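Local coordinates for protein purine nucleoside phosphorylase (Schistosoma mansoni, PDB 6B6K) that catalyses the reversible phosphorolysis of purine nucleosides such as inosine and guanosine, probably releasing the free base and ribose 1-phosphate, at residues I115-G120 with A239-A244; Y194-G199 with T223-I228. All coordinates share one frame; numbering follows the deposited sequence.

Both contacts lie in the buried interior of the subunit and reach the same mixed beta-sheet, but they hold different elements. Interaction 1 joins two neighbouring strands through backbone hydrogen bonds, with one polar side-chain pair added; interaction 2 sets the end of another strand against the start of helix 224-232 by apolar and aromatic contact, without a hydrogen bond between its segments. Along the chain, 194-199 and 223-228 fall inside the long loop closed by interaction 1. The two meet where Asn117 ND2 probably donates to Thr223 OG1 (2.9 Å) and where the Tyr194 ring packs on Asn117 and Ser241. Each also borders the bound 6-methylpyridazin-3-ol.

Interaction 1: I115-G120 with A239-A244; sequences ITNLAG and AVSLIA. With CVG (6-methylpyridazin-3-ol), chain I.
Strands 115-120 and 239-244 run parallel in register from Ile115 beside Ala239 to Ala119 beside Ile243, their axes 4.5 Å apart and turned by 35°, in the central mixed sheet of the phosphorylase fold. Five backbone bonds join them; the straightest, Leu242 N to Asn117 O, is 2.8 Å long with 176° at the hydrogen. On one face Leu118 and Leu242 stand side by side, pointing the same way, and touch through their CD2 methyls at 3.8 Å; helix 259-283 packs over this face, which suits branched apolar chains. Thr116, on the same face, turns its hydroxyl to Gly34 N. The other face, which also bears Ile115, Ala239 and Ile243, carries Asn117 and Ser241, with the small Ala119 leaving room beside the serine. With its CG between the backbone N and carbonyl carbon (chi1 64°), Asn117 leans its amide toward Ser241, while its ND2 is hydrogen-bonded to Thr223 OG1. The amide thus links the neighbouring strand to the residue just before helix 224-232. At the far end Gly120, lacking a side chain, lets 6-methylpyridazin-3-ol lie close, with ligand atom N 3.4 Å from Gly120 N. Back at mid-strand, Ser241 OG donates to Asn117 OD1 over 2.7 Å, in the amide plane on a lone pair.

Interaction 2: Y194-G199 with T223-I228; sequences YAFNGG and TVPEVI. With CVG (6-methylpyridazin-3-ol), chain I.
Val224 fits between two aromatic side chains, Tyr194 and Phe196, which leave the same side of strand 194-196 because they are two residues apart. Both rings swing out with CG anti to the backbone N (chi1 -179° in each), which carries them toward the helix that begins at Val224. The valine touches both: CG2 meets Tyr194 CD2 at 3.7 Å and also reaches Phe196 CB, while CB and CG1 lie against Phe196 CD2. Each ring meets the valine at a slant. Farther out on Phe196, Pro225 approaches from the opposite direction; its CG is 3.6 Å from Phe196 CE2, and its CD forms an off-centre CH-pi contact, 4.2 Å from the ring centroid and 29° off the normal. Proline suits the first turn of a helix, where its missing N-H costs no helical bond, and here its CG and CD methylenes meet the phenyl ring. Tyr194 reaches beyond the valine to Thr223, and its hydroxyl is hydrogen-bonded to Ser222 N, which fixes the tip of the ring. Leu145 of a neighbouring subunit also packs on Phe196. Just after the strand, Asn197 serves the ligand instead: its ND2 donates almost straight (171°) to the O atom of 6-methylpyridazin-3-ol at 3.0 Å, and also bonds Thr201 O. This packing of strand end on helix start adjoins a ligand pocket, consistent with the purine-base site of trimeric nucleoside phosphorylases.

Interaction 1: I115-G120 with A239-A244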
ATOM      1  N   ILE A 115       8.240   0.304  24.075  1.00 21.28           N
ATOM      2  CA  ILE A 115       7.015  -0.183  23.429  1.00 21.09           C
ATOM      3  C   ILE A 115       6.913  -1.703  23.527  1.00 22.26           C
ATOM      4  O   ILE A 115       7.910  -2.415  23.357  1.00 23.14           O
ATOM      5  CB  ILE A 115       7.004   0.237  21.945  1.00 21.58           C
ATOM      6  CG1 ILE A 115       7.187   1.738  21.797  1.00 22.83           C
ATOM      7  CG2 ILE A 115       5.688  -0.151  21.275  1.00 27.03           C
ATOM      8  CD1 ILE A 115       7.375   2.220  20.331  1.00 28.45           C
ATOM      9  N   THR A 116       5.698  -2.211  23.825  1.00 21.72           N
ATOM     10  CA  THR A 116       5.408  -3.638  23.690  1.00 24.59           C
ATOM     11  C   THR A 116       4.248  -3.861  22.713  1.00 25.40           C
ATOM     12  O   THR A 116       3.393  -2.988  22.525  1.00 24.28           O
ATOM     13  CB  THR A 116       5.121  -4.319  25.042  1.00 22.25           C
ATOM     14  OG1 THR A 116       3.961  -3.746  25.672  1.00 24.61           O
ATOM     15  CG2 THR A 116       6.322  -4.202  25.989  1.00 26.33           C
ATOM     16  N   ASN A 117       4.211  -5.057  22.108  1.00 22.52           N
ATOM     17  CA  ASN A 117       3.137  -5.459  21.207  1.00 19.75           C
ATOM     18  C   ASN A 117       2.965  -6.980  21.235  1.00 22.27           C
ATOM     19  O   ASN A 117       3.819  -7.719  21.750  1.00 22.29           O
ATOM     20  CB  ASN A 117       3.351  -4.949  19.764  1.00 21.88           C
ATOM     21  CG  ASN A 117       4.576  -5.542  19.106  1.00 22.92           C
ATOM     22  OD1 ASN A 117       4.677  -6.745  18.927  1.00 24.00           O
ATOM     23  ND2 ASN A 117       5.511  -4.690  18.705  1.00 29.31           N
ATOM     24  N   LEU A 118       1.833  -7.440  20.683  1.00 20.48           N
ATOM     25  CA  LEU A 118       1.595  -8.855  20.414  1.00 20.18           C
ATOM     26  C   LEU A 118       1.765  -9.111  18.915  1.00 21.24           C
ATOM     27  O   LEU A 118       1.280  -8.336  18.075  1.00 23.40           O
ATOM     28  CB  LEU A 118       0.192  -9.269  20.865  1.00 24.48           C
ATOM     29  CG  LEU A 118       0.061  -9.513  22.377  1.00 31.33           C
ATOM     30  CD1 LEU A 118      -1.310  -9.126  22.834  1.00 47.57           C
ATOM     31  CD2 LEU A 118       0.331 -10.960  22.656  1.00 30.63           C
ATOM     32  N   ALA A 119       2.475 -10.184  18.572  1.00 22.33           N
ATOM     33  CA  ALA A 119       2.827 -10.464  17.183  1.00 19.29           C
ATOM     34  C   ALA A 119       2.788 -11.962  16.884  1.00 20.75           C
ATOM     35  O   ALA A 119       2.848 -12.804  17.794  1.00 22.96           O
ATOM     36  CB  ALA A 119       4.241  -9.975  16.885  1.00 23.28           C
ATOM     37  N   GLY A 120       2.681 -12.281  15.588  1.00 18.92           N
ATOM     38  CA  GLY A 120       2.829 -13.658  15.108  1.00 20.83           C
ATOM     39  C   GLY A 120       4.276 -14.022  14.786  1.00 22.88           C
ATOM     40  O   GLY A 120       5.037 -13.197  14.269  1.00 22.20           O
ATOM     41  N   ALA A 239      11.673  -1.689  21.413  1.00 21.28           N
ATOM     42  CA  ALA A 239      10.397  -2.318  21.074  1.00 19.31           C
ATOM     43  C   ALA A 239      10.518  -3.834  21.245  1.00 22.21           C
ATOM     44  O   ALA A 239      11.491  -4.436  20.778  1.00 23.15           O
ATOM     45  CB  ALA A 239      10.001  -1.963  19.634  1.00 20.13           C
ATOM     46  N   VAL A 240       9.556  -4.439  21.959  1.00 24.36           N
ATOM     47  CA  VAL A 240       9.572  -5.864  22.303  1.00 22.37           C
ATOM     48  C   VAL A 240       8.235  -6.465  21.874  1.00 22.86           C
ATOM     49  O   VAL A 240       7.172  -5.958  22.260  1.00 24.25           O
ATOM     50  CB  VAL A 240       9.791  -6.077  23.810  1.00 20.93           C
ATOM     51  CG1 VAL A 240       9.828  -7.560  24.160  1.00 27.76           C
ATOM     52  CG2 VAL A 240      11.095  -5.420  24.273  1.00 25.60           C
ATOM     53  N   SER A 241       8.283  -7.540  21.077  1.00 20.50           N
ATOM     54  CA  SER A 241       7.088  -8.307  20.711  1.00 20.51           C
ATOM     55  C   SER A 241       6.944  -9.542  21.606  1.00 21.02           C
ATOM     56  O   SER A 241       7.929 -10.236  21.883  1.00 23.86           O
ATOM     57  CB  SER A 241       7.161  -8.796  19.264  1.00 21.01           C
ATOM     58  OG  SER A 241       7.086  -7.755  18.300  1.00 21.73           O
ATOM     59  N   LEU A 242       5.717  -9.803  22.066  1.00 19.40           N
ATOM     60  CA  LEU A 242       5.327 -11.072  22.674  1.00 20.61           C
ATOM     61  C   LEU A 242       4.667 -11.935  21.601  1.00 21.47           C
ATOM     62  O   LEU A 242       3.713 -11.502  20.949  1.00 22.02           O
ATOM     63  CB  LEU A 242       4.334 -10.833  23.814  1.00 22.88           C
ATOM     64  CG  LEU A 242       3.635 -12.054  24.443  1.00 24.31           C
ATOM     65  CD1 LEU A 242       4.634 -13.091  24.974  1.00 26.14           C
ATOM     66  CD2 LEU A 242       2.686 -11.619  25.583  1.00 28.24           C
ATOM     67  N   ILE A 243       5.169 -13.151  21.423  1.00 22.11           N
ATOM     68  CA  ILE A 243       4.776 -14.021  20.322  1.00 23.89           C
ATOM     69  C   ILE A 243       3.547 -14.813  20.737  1.00 22.43           C
ATOM     70  O   ILE A 243       3.574 -15.557  21.714  1.00 22.98           O
ATOM     71  CB  ILE A 243       5.921 -14.971  19.939  1.00 26.50           C
ATOM     72  CG1 ILE A 243       7.155 -14.178  19.512  1.00 23.71           C
ATOM     73  CG2 ILE A 243       5.441 -16.004  18.879  1.00 26.68           C
ATOM     74  CD1 ILE A 243       6.882 -13.202  18.340  1.00 26.46           C
ATOM     75  N   ALA A 244       2.475 -14.702  19.959  1.00 25.09           N
ATOM     76  CA  ALA A 244       1.256 -15.415  20.278  1.00 25.95           C
ATOM     77  C   ALA A 244       1.180 -16.806  19.645  1.00 23.89           C
ATOM     78  O   ALA A 244       0.445 -17.647  20.153  1.00 27.35           O
ATOM     79  CB  ALA A 244       0.045 -14.577  19.854  1.00 30.58           C
TER
HETATM   80  C4  CVG I 308      -0.874 -10.200  15.354  0.92 32.24           C
HETATM   81  C3  CVG I 308      -0.856  -9.469  14.201  0.92 31.64           C
HETATM   82  C2  CVG I 308      -0.572 -10.117  12.926  0.92 33.05           C
HETATM   83  C1  CVG I 308      -0.668 -11.617  15.294  0.92 34.72           C
HETATM   84  O   CVG I 308      -0.548  -9.421  11.702  0.92 32.18           O
HETATM   85  N1  CVG I 308      -0.346 -11.487  12.897  0.92 34.74           N
HETATM   86  N   CVG I 308      -0.397 -12.258  14.084  0.92 34.71           N
HETATM   87  C   CVG I 308      -0.713 -12.416  16.589  0.92 36.29           C

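Interaction 2: Y194-G199 with T223-I228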
ATOM      1  N   TYR A 194      10.773  -7.113  12.344  1.00 19.90           N
ATOM      2  CA  TYR A 194       9.311  -7.000  12.438  1.00 19.83           C
ATOM      3  C   TYR A 194       8.697  -6.541  11.120  1.00 18.86           C
ATOM      4  O   TYR A 194       9.062  -5.481  10.599  1.00 20.31           O
ATOM      5  CB  TYR A 194       8.968  -5.989  13.529  1.00 20.60           C
ATOM      6  CG  TYR A 194       7.498  -5.714  13.849  1.00 18.71           C
ATOM      7  CD1 TYR A 194       6.896  -6.310  14.946  1.00 19.94           C
ATOM      8  CD2 TYR A 194       6.757  -4.782  13.120  1.00 19.30           C
ATOM      9  CE1 TYR A 194       5.576  -6.039  15.284  1.00 18.26           C
ATOM     10  CE2 TYR A 194       5.422  -4.499  13.458  1.00 20.99           C
ATOM     11  CZ  TYR A 194       4.846  -5.122  14.546  1.00 18.72           C
ATOM     12  OH  TYR A 194       3.541  -4.828  14.868  1.00 20.65           O
ATOM     13  N   ALA A 195       7.737  -7.324  10.605  1.00 19.48           N
ATOM     14  CA  ALA A 195       6.949  -6.932   9.432  1.00 19.39           C
ATOM     15  C   ALA A 195       5.682  -6.243   9.908  1.00 19.27           C
ATOM     16  O   ALA A 195       4.935  -6.810  10.709  1.00 18.40           O
ATOM     17  CB  ALA A 195       6.529  -8.140   8.602  1.00 20.63           C
ATOM     18  N   PHE A 196       5.418  -5.045   9.364  1.00 17.50           N
ATOM     19  CA  PHE A 196       4.184  -4.296   9.649  1.00 16.55           C
ATOM     20  C   PHE A 196       3.109  -4.710   8.627  1.00 16.50           C
ATOM     21  O   PHE A 196       3.198  -4.354   7.444  1.00 17.78           O
ATOM     22  CB  PHE A 196       4.483  -2.799   9.605  1.00 16.87           C
ATOM     23  CG  PHE A 196       3.298  -1.886   9.907  1.00 16.84           C
ATOM     24  CD1 PHE A 196       2.173  -2.312  10.618  1.00 18.79           C
ATOM     25  CD2 PHE A 196       3.335  -0.552   9.485  1.00 17.32           C
ATOM     26  CE1 PHE A 196       1.107  -1.427  10.879  1.00 19.25           C
ATOM     27  CE2 PHE A 196       2.277   0.307   9.732  1.00 16.31           C
ATOM     28  CZ  PHE A 196       1.149  -0.118  10.426  1.00 16.84           C
ATOM     29  N   ASN A 197       2.106  -5.488   9.097  1.00 17.43           N
ATOM     30  CA  ASN A 197       0.856  -5.797   8.383  1.00 16.52           C
ATOM     31  C   ASN A 197      -0.182  -4.756   8.804  1.00 16.61           C
ATOM     32  O   ASN A 197      -0.550  -4.685   9.980  1.00 17.62           O
ATOM     33  CB  ASN A 197       0.388  -7.201   8.787  1.00 17.82           C
ATOM     34  CG  ASN A 197      -1.049  -7.531   8.334  1.00 19.34           C
ATOM     35  OD1 ASN A 197      -1.552  -7.003   7.338  1.00 20.13           O
ATOM     36  ND2 ASN A 197      -1.723  -8.415   9.119  1.00 20.83           N
ATOM     37  N   GLY A 198      -0.647  -3.930   7.851  1.00 16.00           N
ATOM     38  CA  GLY A 198      -1.605  -2.891   8.205  1.00 15.75           C
ATOM     39  C   GLY A 198      -2.828  -3.405   8.960  1.00 17.00           C
ATOM     40  O   GLY A 198      -3.355  -2.731   9.856  1.00 20.32           O
ATOM     41  N   GLY A 199      -3.298  -4.588   8.628  1.00 17.57           N
ATOM     42  CA  GLY A 199      -4.439  -5.184   9.338  1.00 17.64           C
ATOM     43  C   GLY A 199      -5.805  -4.657   8.876  1.00 16.88           C
ATOM     44  O   GLY A 199      -5.885  -3.903   7.883  1.00 18.15           O
ATOM     45  N   THR A 223       3.183  -0.445  16.147  1.00 20.44           N
ATOM     46  CA  THR A 223       4.573  -0.160  16.506  1.00 19.35           C
ATOM     47  C   THR A 223       5.349   0.661  15.476  1.00 18.66           C
ATOM     48  O   THR A 223       5.933   1.705  15.816  1.00 19.01           O
ATOM     49  CB  THR A 223       5.263  -1.470  16.889  1.00 21.23           C
ATOM     50  OG1 THR A 223       4.599  -2.015  18.034  1.00 22.09           O
ATOM     51  CG2 THR A 223       6.745  -1.273  17.263  1.00 21.41           C
ATOM     52  N   VAL A 224       5.405   0.208  14.223  1.00 17.54           N
ATOM     53  CA  VAL A 224       6.227   0.912  13.229  1.00 17.35           C
ATOM     54  C   VAL A 224       5.821   2.372  13.049  1.00 18.50           C
ATOM     55  O   VAL A 224       6.714   3.232  12.962  1.00 17.87           O
ATOM     56  CB  VAL A 224       6.277   0.093  11.922  1.00 17.48           C
ATOM     57  CG1 VAL A 224       6.828   0.900  10.764  1.00 18.04           C
ATOM     58  CG2 VAL A 224       7.057  -1.208  12.122  1.00 18.48           C
ATOM     59  N   PRO A 225       4.528   2.749  13.022  1.00 17.91           N
ATOM     60  CA  PRO A 225       4.202   4.204  12.933  1.00 18.38           C
ATOM     61  C   PRO A 225       4.776   5.049  14.063  1.00 16.51           C
ATOM     62  O   PRO A 225       5.409   6.102  13.813  1.00 17.96           O
ATOM     63  CB  PRO A 225       2.668   4.224  12.889  1.00 19.47           C
ATOM     64  CG  PRO A 225       2.304   2.832  12.268  1.00 17.70           C
ATOM     65  CD  PRO A 225       3.306   1.908  12.927  1.00 17.50           C
ATOM     66  N   GLU A 226       4.653   4.575  15.304  1.00 19.38           N
ATOM     67  CA  GLU A 226       5.185   5.311  16.455  1.00 19.21           C
ATOM     68  C   GLU A 226       6.713   5.340  16.445  1.00 19.42           C
ATOM     69  O   GLU A 226       7.323   6.350  16.844  1.00 20.00           O
ATOM     70  CB  GLU A 226       4.703   4.678  17.770  1.00 24.20           C
ATOM     71  CG  GLU A 226       3.243   4.510  17.955  1.00 30.79           C
ATOM     72  CD  GLU A 226       2.811   3.109  17.573  1.00 32.68           C
ATOM     73  OE1 GLU A 226       2.679   2.872  16.390  1.00 29.93           O
ATOM     74  OE2 GLU A 226       2.654   2.224  18.458  1.00 40.93           O
ATOM     75  N   VAL A 227       7.360   4.227  16.059  1.00 19.56           N
ATOM     76  CA  VAL A 227       8.825   4.210  15.945  1.00 17.58           C
ATOM     77  C   VAL A 227       9.302   5.297  14.976  1.00 18.25           C
ATOM     78  O   VAL A 227      10.311   5.972  15.226  1.00 19.32           O
ATOM     79  CB  VAL A 227       9.310   2.816  15.504  1.00 17.39           C
ATOM     80  CG1 VAL A 227      10.794   2.817  15.068  1.00 20.45           C
ATOM     81  CG2 VAL A 227       9.075   1.798  16.608  1.00 21.63           C
ATOM     82  N   ILE A 228       8.625   5.432  13.818  1.00 17.57           N
ATOM     83  CA  ILE A 228       9.062   6.386  12.804  1.00 16.03           C
ATOM     84  C   ILE A 228       8.886   7.825  13.298  1.00 17.54           C
ATOM     85  O   ILE A 228       9.782   8.675  13.118  1.00 17.80           O
ATOM     86  CB  ILE A 228       8.326   6.110  11.476  1.00 16.48           C
ATOM     87  CG1 ILE A 228       8.882   4.824  10.846  1.00 17.92           C
ATOM     88  CG2 ILE A 228       8.498   7.296  10.487  1.00 17.49           C
ATOM     89  CD1 ILE A 228       8.135   4.304   9.587  1.00 20.20           C
TER
HETATM   90  C4  CVG I 308      -0.874 -10.200  15.354  0.92 32.24           C
HETATM   91  C3  CVG I 308      -0.856  -9.469  14.201  0.92 31.64           C
HETATM   92  C2  CVG I 308      -0.572 -10.117  12.926  0.92 33.05           C
HETATM   93  C1  CVG I 308      -0.668 -11.617  15.294  0.92 34.72           C
HETATM   94  O   CVG I 308      -0.548  -9.421  11.702  0.92 32.18           O
HETATM   95  N1  CVG I 308      -0.346 -11.487  12.897  0.92 34.74           N
HETATM   96  N   CVG I 308      -0.397 -12.258  14.084  0.92 34.71           N
HETATM   97  C   CVG I 308      -0.713 -12.416  16.589  0.92 36.29           C